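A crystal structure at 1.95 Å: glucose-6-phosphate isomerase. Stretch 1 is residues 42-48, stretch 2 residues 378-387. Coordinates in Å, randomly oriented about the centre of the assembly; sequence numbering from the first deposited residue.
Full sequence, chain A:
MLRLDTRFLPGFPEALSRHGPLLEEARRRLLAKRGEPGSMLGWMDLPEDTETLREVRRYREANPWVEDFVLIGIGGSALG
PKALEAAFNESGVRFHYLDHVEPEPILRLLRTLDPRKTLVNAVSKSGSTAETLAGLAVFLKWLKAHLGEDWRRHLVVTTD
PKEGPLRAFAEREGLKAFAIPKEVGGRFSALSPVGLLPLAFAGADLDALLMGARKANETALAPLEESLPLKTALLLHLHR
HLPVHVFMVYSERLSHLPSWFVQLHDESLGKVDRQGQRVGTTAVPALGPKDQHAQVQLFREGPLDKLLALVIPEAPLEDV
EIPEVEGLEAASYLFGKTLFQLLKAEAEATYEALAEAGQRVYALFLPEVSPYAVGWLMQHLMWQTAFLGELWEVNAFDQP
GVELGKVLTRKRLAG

Stretch 1 42-48: GWMDLPE
Stretch 2 378-387: MQHLMWQTAF

Two segments of one chain, whose touching residues are at least 332 positions apart in sequence, pack together and bury 336 Å² between them. Residues 378-387 lie within a longer regular helix, with phi/psi near -63/-42 and backbone bonds from Met 382 N through Phe 387 N, each to the O four residues earlier, such as Ala 386 N to Met 382 O at 2.9 Å. In residues 42-48, helical phi/psi angles run from Gly 42 to Asp 45 without the regular bonds, Asp 45 N bonds to Gly 42 O at 3.0 Å, and a 3-10 segment at 46-48 follows, with Glu 48 N bonded to Asp 45 O at 2.9 Å. The register is set by Trp 43 CA, 8.3 Å from Met 382 CA, and Met 44 CA, 8.2 Å from Gln 379 CA.

The polar link is a single direct hydrogen bond. Gln 379 NE2 donates to Trp 43 O over 3.2 Å with an N-H...O angle of 170°, almost straight. Gln 379 (chi1 t, chi2 p, chi3 -11°) starts from a sideways CA-to-CB bond, yet its long side chain brings the amide to the other backbone. Its two amide atoms serve different roles: a water donates to both Gln 379 OE1 and Trp 43 O, each at 2.7 Å, so the carbonyl receives the amide directly and the same side chain again through water. Pro 47 CG packs 3.6 Å from Gln 379 NE2, adding a compact, apolar neighbour beside the amide.

The aromatic contacts centre on Trp 43, whose CA-to-CB bond points toward the helix (chi1 49°, p; chi2 -91°). Its edge meets the face of Trp 383 (chi1 -85°, m; chi2 102°): the six-membered ring of Trp 43 and the five-membered ring of Trp 383 have centroids 5.1 Å apart and planes at 78°. Trp 43 CZ3 comes 3.9 Å from Trp 383 CE2, a geometry that sets ring hydrogens against pi density.

Apolar packing adds to the surroundings of the indole from the helix. Met 382 CB lies over one face, 4.1 Å from Trp 43 CE3, while Ala 386 CB approaches Trp 43 CZ2 to 3.6 Å; one helical turn separates these residues, and the small methyl of Ala 386 permits close approach.

Two methionines add polarizable sulfur. In Met 44, chi1 m and chi2 t carry SD to 3.7 Å from Trp 383 CH2 and 4.5 Å from the six-membered ring centroid, 45° off its normal, and chi3 t continues the extended line to CE. In Met 382, chi1 m and chi2 t place SD 5.4 Å from the centroid of the Trp 43 five-membered ring, also obliquely, and chi3 is -93°.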

# COMPACT_ATOMS: atom_id res chain seq x y z
N GLY A 42 6.44 12.71 -24.23
CA GLY A 42 5.11 12.55 -24.82
C GLY A 42 3.96 12.66 -23.83
O GLY A 42 2.82 12.89 -24.23
N TRP A 43 4.23 12.49 -22.54
CA TRP A 43 3.18 12.59 -21.53
C TRP A 43 2.59 14.00 -21.44
O TRP A 43 1.52 14.19 -20.87
CB TRP A 43 3.70 12.16 -20.16
CG TRP A 43 4.99 12.80 -19.78
CD1 TRP A 43 6.25 12.33 -20.02
CD2 TRP A 43 5.16 14.06 -19.12
NE1 TRP A 43 7.19 13.21 -19.55
CE2 TRP A 43 6.55 14.29 -19.00
CE3 TRP A 43 4.27 15.03 -18.63
CZ2 TRP A 43 7.07 15.44 -18.40
CZ3 TRP A 43 4.79 16.17 -18.03
CH2 TRP A 43 6.17 16.36 -17.92
N MET A 44 3.29 14.98 -22.00
CA MET A 44 2.78 16.35 -21.98
C MET A 44 1.66 16.49 -23.00
O MET A 44 0.77 17.32 -22.85
CB MET A 44 3.89 17.34 -22.34
CG MET A 44 5.11 17.32 -21.44
SD MET A 44 6.39 18.44 -22.07
CE MET A 44 7.64 18.28 -20.81
N ASP A 45 1.71 15.66 -24.04
CA ASP A 45 0.74 15.73 -25.13
C ASP A 45 -0.49 14.84 -25.01
O ASP A 45 -1.49 15.07 -25.70
CB ASP A 45 1.45 15.45 -26.44
CG ASP A 45 2.73 16.26 -26.59
OD1 ASP A 45 2.64 17.51 -26.59
OD2 ASP A 45 3.82 15.66 -26.69
N LEU A 46 -0.44 13.84 -24.14
CA LEU A 46 -1.57 12.94 -23.96
C LEU A 46 -2.90 13.65 -23.68
O LEU A 46 -3.95 13.22 -24.17
CB LEU A 46 -1.29 11.94 -22.83
CG LEU A 46 -0.18 10.92 -23.11
CD1 LEU A 46 0.06 10.09 -21.86
CD2 LEU A 46 -0.57 10.03 -24.28
N PRO A 47 -2.88 14.75 -22.90
CA PRO A 47 -4.14 15.46 -22.62
C PRO A 47 -4.78 16.08 -23.86
O PRO A 47 -5.98 16.36 -23.87
CB PRO A 47 -3.72 16.53 -21.61
CG PRO A 47 -2.48 15.94 -20.95
CD PRO A 47 -1.77 15.33 -22.13
N GLU A 48 -3.99 16.28 -24.91
CA GLU A 48 -4.51 16.88 -26.13
C GLU A 48 -4.88 15.87 -27.21
O GLU A 48 -5.20 16.24 -28.34
CB GLU A 48 -3.50 17.90 -26.68
CG GLU A 48 -3.34 19.12 -25.78
CD GLU A 48 -4.51 20.09 -25.85
OE1 GLU A 48 -5.60 19.71 -26.33
OE2 GLU A 48 -4.35 21.25 -25.42
N MET A 378 -2.44 14.39 -10.96
CA MET A 378 -1.48 13.47 -11.55
C MET A 378 -0.56 14.14 -12.57
O MET A 378 0.65 13.94 -12.55
CB MET A 378 -2.21 12.29 -12.20
CG MET A 378 -2.88 11.38 -11.17
SD MET A 378 -3.80 10.00 -11.92
CE MET A 378 -2.44 8.91 -12.37
N GLN A 379 -1.13 14.94 -13.47
CA GLN A 379 -0.33 15.63 -14.48
C GLN A 379 0.59 16.65 -13.79
O GLN A 379 1.73 16.87 -14.23
CB GLN A 379 -1.24 16.35 -15.49
CG GLN A 379 -0.47 16.95 -16.68
CD GLN A 379 -0.08 15.91 -17.71
OE1 GLN A 379 -0.19 14.71 -17.47
NE2 GLN A 379 0.39 16.37 -18.87
N HIS A 380 0.10 17.27 -12.72
CA HIS A 380 0.86 18.24 -11.95
C HIS A 380 2.11 17.58 -11.38
O HIS A 380 3.20 18.15 -11.42
CB HIS A 380 0.00 18.79 -10.80
CG HIS A 380 0.77 19.56 -9.77
ND1 HIS A 380 0.65 20.92 -9.61
CD2 HIS A 380 1.66 19.14 -8.83
CE1 HIS A 380 1.44 21.31 -8.62
NE2 HIS A 380 2.06 20.26 -8.13
N LEU A 381 1.94 16.38 -10.83
CA LEU A 381 3.05 15.65 -10.23
C LEU A 381 4.06 15.19 -11.27
O LEU A 381 5.26 15.15 -11.00
CB LEU A 381 2.53 14.46 -9.42
CG LEU A 381 1.75 14.92 -8.18
CD1 LEU A 381 1.01 13.75 -7.55
CD2 LEU A 381 2.71 15.56 -7.19
N MET A 382 3.59 14.86 -12.47
CA MET A 382 4.51 14.44 -13.51
C MET A 382 5.38 15.64 -13.90
O MET A 382 6.57 15.49 -14.12
CB MET A 382 3.74 13.88 -14.72
CG MET A 382 3.18 12.49 -14.44
SD MET A 382 2.40 11.65 -15.85
CE MET A 382 0.68 12.13 -15.63
N TRP A 383 4.78 16.84 -13.96
CA TRP A 383 5.54 18.04 -14.28
C TRP A 383 6.54 18.32 -13.15
O TRP A 383 7.71 18.61 -13.40
CB TRP A 383 4.63 19.26 -14.44
CG TRP A 383 4.04 19.40 -15.79
CD1 TRP A 383 2.76 19.07 -16.17
CD2 TRP A 383 4.68 19.93 -16.96
NE1 TRP A 383 2.57 19.37 -17.50
CE2 TRP A 383 3.73 19.90 -18.01
CE3 TRP A 383 5.97 20.42 -17.22
CZ2 TRP A 383 4.03 20.35 -19.30
CZ3 TRP A 383 6.26 20.88 -18.51
CH2 TRP A 383 5.29 20.83 -19.53
N GLN A 384 6.05 18.24 -11.92
CA GLN A 384 6.89 18.46 -10.75
C GLN A 384 8.12 17.57 -10.86
O GLN A 384 9.24 18.03 -10.68
CB GLN A 384 6.12 18.09 -9.48
CG GLN A 384 6.99 17.90 -8.25
CD GLN A 384 6.18 17.46 -7.04
OE1 GLN A 384 5.35 18.21 -6.54
NE2 GLN A 384 6.42 16.24 -6.58
N THR A 385 7.88 16.30 -11.16
CA THR A 385 8.96 15.33 -11.29
C THR A 385 9.91 15.66 -12.44
O THR A 385 11.13 15.56 -12.29
CB THR A 385 8.38 13.92 -11.48
OG1 THR A 385 7.53 13.61 -10.37
CG2 THR A 385 9.49 12.89 -11.57
N ALA A 386 9.37 16.05 -13.59
CA ALA A 386 10.22 16.40 -14.73
C ALA A 386 11.07 17.63 -14.40
O ALA A 386 12.26 17.68 -14.73
CB ALA A 386 9.37 16.65 -15.98
N PHE A 387 10.48 18.63 -13.75
CA PHE A 387 11.23 19.82 -13.37
C PHE A 387 12.37 19.43 -12.42
O PHE A 387 13.50 19.93 -12.55
CB PHE A 387 10.33 20.86 -12.68
CG PHE A 387 9.36 21.56 -13.62
CD1 PHE A 387 9.78 22.00 -14.88
CD2 PHE A 387 8.05 21.83 -13.22
CE1 PHE A 387 8.90 22.69 -15.73
CE2 PHE A 387 7.17 22.51 -14.06
CZ PHE A 387 7.59 22.94 -15.32
O HOH W 1 -0.20 12.71 -19.32